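PDB 6MVF: beta-galactosidase/beta-glucuronidase from Faecalibacterium prausnitzii L2-6, which binds flavin mononucleotide and, as a family 2 glycoside hydrolase, probably hydrolyses beta-glucuronides, perhaps also beta-galactosides. Local coordinates for residues I183-K188 with F197-F202; Y214-P219 with I236-P241; Y254-R259 with A272-R277. One frame throughout, in Å; residues are numbered along the deposited sequence.

Overall arrangement
All three contacts belong to one beta sandwich in the family 2 region of the chain, and their centres lie 8 to 10 Å apart. Contact 1 and contact 3 are antiparallel hairpin pairings, one in each sheet, held by backbone hydrogen bonds; contact 2 crosses between the sheets through apolar side chains alone. Contacts 2 and 3 are buried, whereas contact 1 is only partly so: I183, V185, F197 and I199 turn inward, while M184 and F202 meet the flavin. Strand 195-204 of contact 1 bonds to strand 236-240 of contact 2, and strand 211-217 of contact 2 to strand 254-262 of contact 3; contact 2 is thus one place where the sheets meet, and the hairpins also pack together directly.

Contact 1: residues I183-K188 with F197-F202; sequences IMVTPK and FEIKSF. With FMN (flavin mononucleotide), chain G.
M184 and F202, on the beta hairpin of strands 183-189 and 195-204, bring this contact to the FMN site, where both cover the same side of the isoalloxazine. The F202 ring lays one face over the pyrimidine and central rings, with FMN C4A 3.3 Å above its plane and toward its rim. M184 SD lies near the plane of the F202 ring, at its edge, 4.3 Å from F202 CZ, and 3.7 Å from FMN C8. A bend at chi3 (-63°) then carries CE to the two methyl groups of the flavin; a flexible thioether suits this apolar end. An alanine in place of F202 takes the ring away, and the pyrimidine half of the flavin, without that covering face, is likely to be held less firmly, with a gap beside M184 SD.

The backbones behind this pair run antiparallel. M184 N donates to K200 O (2.8 Å, almost straight at 172°), and K200 N returns a bond to M184 O. The next pair repeats this, T186 N reaching E198 O at 2.7 Å, while E198 N approaches T186 O from above the carbonyl plane. The T186 hydroxyl is hydrogen-bonded to Y386 OH, and Y386 belongs to the flavin pocket. On the opposite face, P187 CB sits over the F197 ring at 4.0 Å from CD2, and V185 CG1 meets that ring's edge. Proline fits a non-hydrogen-bonded pair, where its missing N-H costs no cross-strand bond. This face packs inward, as in a hairpin of an immunoglobulin-like sandwich, while M184 on the other face and F202 form part of this protein's FMN site.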
loop_
_atom_site.group_PDB
_atom_site.type_symbol
_atom_site.label_atom_id
_atom_site.label_comp_id
_atom_site.label_asym_id
_atom_site.label_seq_id
_atom_site.Cartn_x
_atom_site.Cartn_y
_atom_site.Cartn_z
ATOM N N ILE A 183 -12.836 -9.016 27.771
ATOM C CA ILE A 183 -14.128 -9.463 27.258
ATOM C C ILE A 183 -14.036 -10.955 26.956
ATOM O O ILE A 183 -13.015 -11.443 26.457
ATOM C CB ILE A 183 -14.536 -8.623 26.024
ATOM C CG1 ILE A 183 -15.973 -8.910 25.606
ATOM C CG2 ILE A 183 -13.583 -8.848 24.868
ATOM C CD1 ILE A 183 -16.501 -7.916 24.604
ATOM N N MET A 184 -15.081 -11.691 27.320
ATOM C CA MET A 184 -15.204 -13.092 26.956
ATOM C C MET A 184 -16.498 -13.317 26.174
ATOM O O MET A 184 -17.539 -12.709 26.462
ATOM C CB MET A 184 -15.130 -13.994 28.187
ATOM C CG MET A 184 -16.255 -13.820 29.160
ATOM S SD MET A 184 -15.999 -14.879 30.591
ATOM C CE MET A 184 -16.070 -16.526 29.865
ATOM N N VAL A 185 -16.412 -14.162 25.150
ATOM C CA VAL A 185 -17.491 -14.341 24.189
ATOM C C VAL A 185 -17.685 -15.830 23.980
ATOM O O VAL A 185 -16.762 -16.521 23.537
ATOM C CB VAL A 185 -17.199 -13.642 22.843
ATOM C CG1 VAL A 185 -18.398 -13.743 21.916
ATOM C CG2 VAL A 185 -16.771 -12.160 23.047
ATOM N N THR A 186 -18.882 -16.321 24.271
ATOM C CA THR A 186 -19.216 -17.711 24.013
ATOM C C THR A 186 -20.260 -17.779 22.914
ATOM O O THR A 186 -21.445 -17.541 23.167
ATOM C CB THR A 186 -19.724 -18.380 25.292
ATOM O OG1 THR A 186 -18.761 -18.198 26.341
ATOM C CG2 THR A 186 -19.960 -19.863 25.066
ATOM N N PRO A 187 -19.875 -18.056 21.674
ATOM C CA PRO A 187 -20.861 -18.198 20.597
ATOM C C PRO A 187 -21.380 -19.623 20.496
ATOM O O PRO A 187 -20.619 -20.587 20.560
ATOM C CB PRO A 187 -20.058 -17.823 19.337
ATOM C CG PRO A 187 -18.713 -17.259 19.848
ATOM C CD PRO A 187 -18.503 -17.934 21.152
ATOM N N LYS A 188 -22.693 -19.765 20.314
ATOM C CA LYS A 188 -23.253 -21.104 20.111
ATOM C C LYS A 188 -24.328 -21.097 19.029
ATOM O O LYS A 188 -25.179 -20.191 18.993
ATOM C CB LYS A 188 -23.849 -21.697 21.399
ATOM C CG LYS A 188 -22.821 -22.024 22.464
ATOM C CD LYS A 188 -23.484 -22.487 23.747
ATOM C CE LYS A 188 -22.462 -22.800 24.841
ATOM N NZ LYS A 188 -21.714 -24.053 24.569
ATOM N N PHE A 197 -24.533 -15.249 21.317
ATOM C CA PHE A 197 -23.222 -14.806 21.774
ATOM C C PHE A 197 -23.452 -14.405 23.214
ATOM O O PHE A 197 -23.985 -13.321 23.470
ATOM C CB PHE A 197 -22.690 -13.627 20.963
ATOM C CG PHE A 197 -22.480 -13.935 19.515
ATOM C CD1 PHE A 197 -23.556 -14.185 18.676
ATOM C CD2 PHE A 197 -21.195 -13.968 18.982
ATOM C CE1 PHE A 197 -23.344 -14.476 17.324
ATOM C CE2 PHE A 197 -20.972 -14.251 17.629
ATOM C CZ PHE A 197 -22.038 -14.496 16.793
ATOM N N GLU A 198 -23.122 -15.288 24.145
ATOM C CA GLU A 198 -23.073 -14.890 25.538
ATOM C C GLU A 198 -21.789 -14.115 25.721
ATOM O O GLU A 198 -20.706 -14.625 25.429
ATOM C CB GLU A 198 -23.120 -16.098 26.463
ATOM C CG GLU A 198 -24.338 -16.963 26.236
ATOM C CD GLU A 198 -24.232 -18.306 26.947
ATOM O OE1 GLU A 198 -24.383 -18.322 28.194
ATOM O OE2 GLU A 198 -23.979 -19.337 26.264
ATOM N N ILE A 199 -21.911 -12.880 26.175
ATOM C CA ILE A 199 -20.796 -11.956 26.297
ATOM C C ILE A 199 -20.717 -11.473 27.738
ATOM O O ILE A 199 -21.747 -11.180 28.364
ATOM C CB ILE A 199 -20.984 -10.765 25.333
ATOM C CG1 ILE A 199 -21.131 -11.269 23.901
ATOM C CG2 ILE A 199 -19.840 -9.755 25.458
ATOM C CD1 ILE A 199 -21.796 -10.252 23.020
ATOM N N LYS A 200 -19.501 -11.392 28.263
ATOM C CA LYS A 200 -19.249 -10.644 29.486
ATOM C C LYS A 200 -17.996 -9.803 29.303
ATOM O O LYS A 200 -16.976 -10.297 28.814
ATOM C CB LYS A 200 -19.105 -11.572 30.699
ATOM C CG LYS A 200 -19.047 -10.829 32.051
ATOM C CD LYS A 200 -19.814 -11.605 33.134
ATOM C CE LYS A 200 -19.478 -11.160 34.562
ATOM N NZ LYS A 200 -18.752 -12.246 35.316
ATOM N N SER A 201 -18.076 -8.534 29.669
ATOM C CA SER A 201 -16.908 -7.669 29.723
ATOM C C SER A 201 -16.703 -7.212 31.164
ATOM O O SER A 201 -17.564 -7.399 32.028
ATOM C CB SER A 201 -17.050 -6.471 28.781
ATOM O OG SER A 201 -18.163 -5.662 29.134
ATOM N N PHE A 202 -15.549 -6.609 31.425
ATOM C CA PHE A 202 -15.134 -6.308 32.791
ATOM C C PHE A 202 -14.598 -4.892 32.838
ATOM O O PHE A 202 -13.628 -4.569 32.147
ATOM C CB PHE A 202 -14.087 -7.311 33.271
ATOM C CG PHE A 202 -14.549 -8.730 33.167
ATOM C CD1 PHE A 202 -15.304 -9.302 34.180
ATOM C CD2 PHE A 202 -14.263 -9.485 32.040
ATOM C CE1 PHE A 202 -15.755 -10.603 34.080
ATOM C CE2 PHE A 202 -14.701 -10.792 31.936
ATOM C CZ PHE A 202 -15.452 -11.350 32.958
HETATM N N1 FMN G . -12.511 -11.088 35.877
HETATM C C2 FMN G . -12.046 -9.841 35.774
HETATM O O2 FMN G . -12.104 -9.055 36.722
HETATM N N3 FMN G . -11.484 -9.377 34.679
HETATM C C4 FMN G . -11.351 -10.084 33.600
HETATM O O4 FMN G . -10.828 -9.646 32.588
HETATM C C4A FMN G . -11.840 -11.419 33.631
HETATM N N5 FMN G . -11.694 -12.136 32.553
HETATM C C5A FMN G . -12.121 -13.381 32.510
HETATM C C6 FMN G . -11.957 -14.103 31.356
HETATM C C7 FMN G . -12.395 -15.378 31.286
HETATM C C7M FMN G . -12.209 -16.150 30.039
HETATM C C8 FMN G . -13.019 -15.986 32.453
HETATM C C8M FMN G . -13.486 -17.398 32.392
HETATM C C9 FMN G . -13.184 -15.255 33.609
HETATM C C9A FMN G . -12.763 -13.963 33.683
HETATM N N10 FMN G . -12.898 -13.234 34.854
HETATM C C10 FMN G . -12.440 -11.917 34.850
HETATM C "C1'" FMN G . -13.584 -13.892 35.957
HETATM C "C2'" FMN G . -12.907 -14.225 37.265
HETATM O "O2'" FMN G . -12.361 -15.489 36.989
HETATM C "C3'" FMN G . -13.881 -14.440 38.402
HETATM O "O3'" FMN G . -15.117 -13.839 38.085
HETATM C "C4'" FMN G . -13.466 -13.815 39.715
HETATM O "O4'" FMN G . -12.960 -12.527 39.397
HETATM C "C5'" FMN G . -12.460 -14.638 40.521
HETATM O "O5'" FMN G . -11.132 -14.197 40.300
HETATM P P FMN G . -9.845 -15.029 40.700
HETATM O O1P FMN G . -8.876 -13.960 41.009
HETATM O O2P FMN G . -10.276 -15.882 41.857
HETATM O O3P FMN G . -9.424 -15.889 39.556
HETATM O O HOH W 1 -24.071 -18.657 23.317
#

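Contact 2: residues Y214-P219 with I236-P241; sequences YSIEDP and ISIYVP
I216, Y214 and I238 bury the most surface where strands 211-217 and 236-240 face each other, and no hydrogen bond joins the two segments. I216 projects toward the other strand, and its CD1 comes 3.8 Å from I238 CB and about as near to I238 CG2, the two isoleucines sliding past each other in opposite directions. The other branch of I216, CG2, set opposite the backbone N by a chi1 of -65°, reaches V240 CG2 at 4.0 Å. Branched, wholly apolar chains suit such places because they fill space without bringing polar atoms to be satisfied.

Y214 is the exception. Its CB meets I238 CD1 at 3.7 Å, and its CD2 meets I236 CG2 at 3.5 Å, both methyls coming obliquely to the ring. The aromatic body thus shares the apolar layer, while the buried hydroxyl bonds to S201 OG and T234 O. The edge of strand 236-240 away from strand 195-204 meets a second subunit, whose S648 OG and T650 OG1 bond to Y239 O and S237 O.

The axes of the short segments come within 9.2 Å and cross at -29°, the face-to-face packing of two twisted sheets in an immunoglobulin-like beta sandwich.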
loop_
_atom_site.group_PDB
_atom_site.type_symbol
_atom_site.label_atom_id
_atom_site.label_comp_id
_atom_site.label_asym_id
_atom_site.label_seq_id
_atom_site.Cartn_x
_atom_site.Cartn_y
_atom_site.Cartn_z
ATOM N N TYR A 214 -22.737 -3.051 23.198
ATOM C CA TYR A 214 -22.222 -4.185 22.454
ATOM C C TYR A 214 -22.744 -4.148 21.033
ATOM O O TYR A 214 -23.937 -3.935 20.812
ATOM C CB TYR A 214 -22.660 -5.494 23.094
ATOM C CG TYR A 214 -22.111 -5.777 24.468
ATOM C CD1 TYR A 214 -20.768 -6.049 24.649
ATOM C CD2 TYR A 214 -22.949 -5.825 25.579
ATOM C CE1 TYR A 214 -20.268 -6.339 25.890
ATOM C CE2 TYR A 214 -22.453 -6.113 26.833
ATOM C CZ TYR A 214 -21.109 -6.379 26.976
ATOM O OH TYR A 214 -20.585 -6.666 28.211
ATOM N N SER A 215 -21.860 -4.386 20.077
ATOM C CA SER A 215 -22.223 -4.428 18.674
ATOM C C SER A 215 -21.547 -5.630 18.028
ATOM O O SER A 215 -20.369 -5.890 18.280
ATOM C CB SER A 215 -21.811 -3.132 17.974
ATOM O OG SER A 215 -21.871 -3.275 16.562
ATOM N N ILE A 216 -22.288 -6.377 17.214
ATOM C CA ILE A 216 -21.759 -7.553 16.523
ATOM C C ILE A 216 -21.762 -7.271 15.023
ATOM O O ILE A 216 -22.813 -6.962 14.443
ATOM C CB ILE A 216 -22.559 -8.827 16.850
ATOM C CG1 ILE A 216 -22.431 -9.195 18.329
ATOM C CG2 ILE A 216 -22.050 -9.989 16.019
ATOM C CD1 ILE A 216 -23.337 -10.309 18.774
ATOM N N GLU A 217 -20.590 -7.383 14.398
ATOM C CA GLU A 217 -20.407 -7.154 12.968
ATOM C C GLU A 217 -20.190 -8.485 12.262
ATOM O O GLU A 217 -19.463 -9.347 12.764
ATOM C CB GLU A 217 -19.224 -6.207 12.714
ATOM C CG GLU A 217 -19.465 -4.802 13.263
ATOM C CD GLU A 217 -18.207 -3.939 13.344
ATOM O OE1 GLU A 217 -17.078 -4.461 13.155
ATOM O OE2 GLU A 217 -18.355 -2.721 13.611
ATOM N N ASP A 218 -20.840 -8.655 11.108
ATOM C CA ASP A 218 -20.785 -9.897 10.334
ATOM C C ASP A 218 -19.438 -9.957 9.612
ATOM O O ASP A 218 -18.617 -9.045 9.732
ATOM C CB ASP A 218 -22.012 -9.977 9.412
ATOM C CG ASP A 218 -21.958 -9.005 8.216
ATOM O OD1 ASP A 218 -20.967 -8.272 8.014
ATOM O OD2 ASP A 218 -22.946 -8.967 7.459
ATOM N N PRO A 219 -19.158 -11.038 8.868
ATOM C CA PRO A 219 -17.838 -11.135 8.213
ATOM C C PRO A 219 -17.513 -9.961 7.305
ATOM O O PRO A 219 -16.334 -9.626 7.135
ATOM C CB PRO A 219 -17.940 -12.451 7.437
ATOM C CG PRO A 219 -18.895 -13.293 8.263
ATOM C CD PRO A 219 -19.904 -12.317 8.781
ATOM N N ILE A 236 -24.671 -10.319 28.968
ATOM C CA ILE A 236 -25.835 -10.268 28.097
ATOM C C ILE A 236 -25.664 -11.370 27.073
ATOM O O ILE A 236 -24.542 -11.785 26.771
ATOM C CB ILE A 236 -25.973 -8.880 27.415
ATOM C CG1 ILE A 236 -27.327 -8.749 26.733
ATOM C CG2 ILE A 236 -24.883 -8.667 26.385
ATOM C CD1 ILE A 236 -28.434 -8.458 27.681
ATOM N N SER A 237 -26.775 -11.840 26.526
ATOM C CA SER A 237 -26.747 -12.795 25.427
ATOM C C SER A 237 -27.377 -12.153 24.197
ATOM O O SER A 237 -28.516 -11.682 24.262
ATOM C CB SER A 237 -27.481 -14.066 25.813
ATOM O OG SER A 237 -27.710 -14.851 24.667
ATOM N N ILE A 238 -26.637 -12.125 23.084
ATOM C CA ILE A 238 -27.081 -11.476 21.855
ATOM C C ILE A 238 -27.288 -12.533 20.782
ATOM O O ILE A 238 -26.469 -13.443 20.629
ATOM C CB ILE A 238 -26.073 -10.419 21.374
ATOM C CG1 ILE A 238 -25.536 -9.608 22.565
ATOM C CG2 ILE A 238 -26.708 -9.547 20.300
ATOM C CD1 ILE A 238 -25.004 -8.262 22.175
ATOM N N TYR A 239 -28.374 -12.406 20.033
ATOM C CA TYR A 239 -28.775 -13.382 19.035
ATOM C C TYR A 239 -28.559 -12.822 17.635
ATOM O O TYR A 239 -29.008 -11.718 17.324
ATOM C CB TYR A 239 -30.239 -13.760 19.224
ATOM C CG TYR A 239 -30.754 -14.690 18.155
ATOM C CD1 TYR A 239 -30.601 -16.074 18.274
ATOM C CD2 TYR A 239 -31.392 -14.193 17.022
ATOM C CE1 TYR A 239 -31.066 -16.931 17.299
ATOM C CE2 TYR A 239 -31.861 -15.045 16.034
ATOM C CZ TYR A 239 -31.697 -16.414 16.178
ATOM O OH TYR A 239 -32.168 -17.259 15.197
ATOM N N VAL A 240 -27.892 -13.590 16.789
ATOM C CA VAL A 240 -27.679 -13.252 15.384
ATOM C C VAL A 240 -28.480 -14.242 14.547
ATOM O O VAL A 240 -28.243 -15.456 14.638
ATOM C CB VAL A 240 -26.186 -13.294 15.010
ATOM C CG1 VAL A 240 -25.998 -13.150 13.501
ATOM C CG2 VAL A 240 -25.408 -12.221 15.758
ATOM N N PRO A 241 -29.428 -13.796 13.733
ATOM C CA PRO A 241 -30.116 -14.722 12.831
ATOM C C PRO A 241 -29.224 -15.113 11.661
ATOM O O PRO A 241 -28.271 -14.416 11.308
ATOM C CB PRO A 241 -31.331 -13.922 12.359
ATOM C CG PRO A 241 -30.895 -12.514 12.456
ATOM C CD PRO A 241 -29.921 -12.413 13.597
#

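Contact 3: residues Y254-R259 with A272-R277; sequences YTVVAR and ANVGVR
Y254 and V274 exchange a pair of backbone hydrogen bonds: Y254 N reaches V274 O at 2.9 Å with an N-H...O angle of 154°, and V274 N answers to Y254 O. Two residues along, V256 N donates to A272 O, also at 2.9 Å, and A272 N returns to V256 O through a more bent bond of 135°. Between these pairs the CA-H groups of T255 and N273 lean on carbonyls already in use, T255 CA lying 3.4 Å from A272 O and N273 CA 3.3 Å from Y254 O.

This is the hairpin of strands 254-262 and 265-274, at one side of the second sheet of the immunoglobulin-like sandwich. The peptide groups of T255 and V257 face the other way and bond to E217 and S215 of strand 211-217, so the backbone from Y254 to V257 is bonded alternately to its two neighbouring strands.

On the more exposed face T255 OG1 and N273 OD1 lie side by side, 3.2 Å apart. Polar, short chains suit that face. The other face is apolar: V256 CG2 touches V274 CG2 at 4.1 Å, and V276 CG2 approaches the Y254 ring obliquely, 4.2 Å from CE1. A chi1 of -66° sets the Y254 ring against V276, and its hydroxyl bonds to E244 N.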
loop_
_atom_site.group_PDB
_atom_site.type_symbol
_atom_site.label_atom_id
_atom_site.label_comp_id
_atom_site.label_asym_id
_atom_site.label_seq_id
_atom_site.Cartn_x
_atom_site.Cartn_y
_atom_site.Cartn_z
ATOM N N TYR A 254 -17.192 -13.387 13.048
ATOM C CA TYR A 254 -17.878 -12.187 13.501
ATOM C C TYR A 254 -16.941 -11.369 14.384
ATOM O O TYR A 254 -15.934 -11.864 14.900
ATOM C CB TYR A 254 -19.161 -12.545 14.262
ATOM C CG TYR A 254 -20.197 -13.199 13.368
ATOM C CD1 TYR A 254 -20.102 -14.545 13.007
ATOM C CD2 TYR A 254 -21.263 -12.464 12.871
ATOM C CE1 TYR A 254 -21.048 -15.123 12.178
ATOM C CE2 TYR A 254 -22.203 -13.034 12.066
ATOM C CZ TYR A 254 -22.097 -14.353 11.716
ATOM O OH TYR A 254 -23.055 -14.888 10.894
ATOM N N THR A 255 -17.284 -10.096 14.553
ATOM C CA THR A 255 -16.526 -9.185 15.402
ATOM C C THR A 255 -17.453 -8.657 16.484
ATOM O O THR A 255 -18.444 -7.983 16.183
ATOM C CB THR A 255 -15.928 -8.029 14.587
ATOM O OG1 THR A 255 -15.055 -8.557 13.582
ATOM C CG2 THR A 255 -15.145 -7.096 15.490
ATOM N N VAL A 256 -17.133 -8.953 17.733
ATOM C CA VAL A 256 -17.846 -8.370 18.862
ATOM C C VAL A 256 -17.082 -7.129 19.303
ATOM O O VAL A 256 -15.887 -7.195 19.591
ATOM C CB VAL A 256 -18.000 -9.377 20.010
ATOM C CG1 VAL A 256 -18.779 -8.758 21.161
ATOM C CG2 VAL A 256 -18.699 -10.642 19.506
ATOM N N VAL A 257 -17.763 -5.989 19.318
ATOM C CA VAL A 257 -17.193 -4.715 19.724
ATOM C C VAL A 257 -17.870 -4.303 21.020
ATOM O O VAL A 257 -19.089 -4.460 21.160
ATOM C CB VAL A 257 -17.397 -3.656 18.623
ATOM C CG1 VAL A 257 -16.870 -2.291 19.079
ATOM C CG2 VAL A 257 -16.733 -4.123 17.311
ATOM N N ALA A 258 -17.089 -3.802 21.979
ATOM C CA ALA A 258 -17.647 -3.352 23.249
ATOM C C ALA A 258 -17.146 -1.952 23.536
ATOM O O ALA A 258 -15.936 -1.715 23.506
ATOM C CB ALA A 258 -17.285 -4.293 24.415
ATOM N N ARG A 259 -18.072 -1.038 23.831
ATOM C CA ARG A 259 -17.758 0.371 24.036
ATOM C C ARG A 259 -18.252 0.819 25.397
ATOM O O ARG A 259 -19.456 0.757 25.664
ATOM C CB ARG A 259 -18.394 1.247 22.965
ATOM C CG ARG A 259 -17.558 1.394 21.738
ATOM C CD ARG A 259 -18.100 2.495 20.830
ATOM N NE ARG A 259 -17.477 2.369 19.519
ATOM C CZ ARG A 259 -18.000 1.679 18.510
ATOM N NH1 ARG A 259 -19.180 1.084 18.664
ATOM N NH2 ARG A 259 -17.355 1.600 17.343
ATOM N N ALA A 272 -13.181 -8.281 19.572
ATOM C CA ALA A 272 -12.793 -9.679 19.530
ATOM C C ALA A 272 -13.375 -10.328 18.281
ATOM O O ALA A 272 -14.567 -10.179 17.994
ATOM C CB ALA A 272 -13.276 -10.413 20.788
ATOM N N ASN A 273 -12.532 -11.051 17.553
ATOM C CA ASN A 273 -12.976 -11.893 16.455
ATOM C C ASN A 273 -13.341 -13.268 17.004
ATOM O O ASN A 273 -12.585 -13.856 17.793
ATOM C CB ASN A 273 -11.891 -11.989 15.389
ATOM C CG ASN A 273 -11.561 -10.631 14.783
ATOM O OD1 ASN A 273 -12.329 -9.677 14.914
ATOM N ND2 ASN A 273 -10.431 -10.546 14.098
ATOM N N VAL A 274 -14.527 -13.755 16.633
ATOM C CA VAL A 274 -15.043 -15.002 17.174
ATOM C C VAL A 274 -15.722 -15.769 16.053
ATOM O O VAL A 274 -16.095 -15.209 15.016
ATOM C CB VAL A 274 -16.025 -14.773 18.354
ATOM C CG1 VAL A 274 -15.347 -13.979 19.487
ATOM C CG2 VAL A 274 -17.291 -14.089 17.867
ATOM N N GLY A 275 -15.866 -17.072 16.273
ATOM C CA GLY A 275 -16.524 -17.935 15.316
ATOM C C GLY A 275 -17.568 -18.786 16.004
ATOM O O GLY A 275 -17.480 -19.069 17.199
ATOM N N VAL A 276 -18.569 -19.188 15.224
ATOM C CA VAL A 276 -19.675 -20.014 15.694
ATOM C C VAL A 276 -19.430 -21.449 15.230
ATOM O O VAL A 276 -19.483 -21.743 14.032
ATOM C CB VAL A 276 -21.022 -19.488 15.173
ATOM C CG1 VAL A 276 -22.167 -20.118 15.936
ATOM C CG2 VAL A 276 -21.064 -17.961 15.251
ATOM N N ARG A 277 -19.172 -22.357 16.169
ATOM C CA ARG A 277 -19.071 -23.768 15.828
ATOM C C ARG A 277 -19.385 -24.591 17.057
ATOM O O ARG A 277 -19.152 -24.158 18.183
ATOM C CB ARG A 277 -17.684 -24.164 15.294
ATOM C CG ARG A 277 -16.599 -24.300 16.335
ATOM C CD ARG A 277 -16.028 -22.959 16.674
ATOM N NE ARG A 277 -15.025 -23.011 17.727
ATOM C CZ ARG A 277 -15.319 -23.104 19.019
ATOM N NH1 ARG A 277 -16.600 -23.190 19.390
ATOM N NH2 ARG A 277 -14.340 -23.130 19.931
#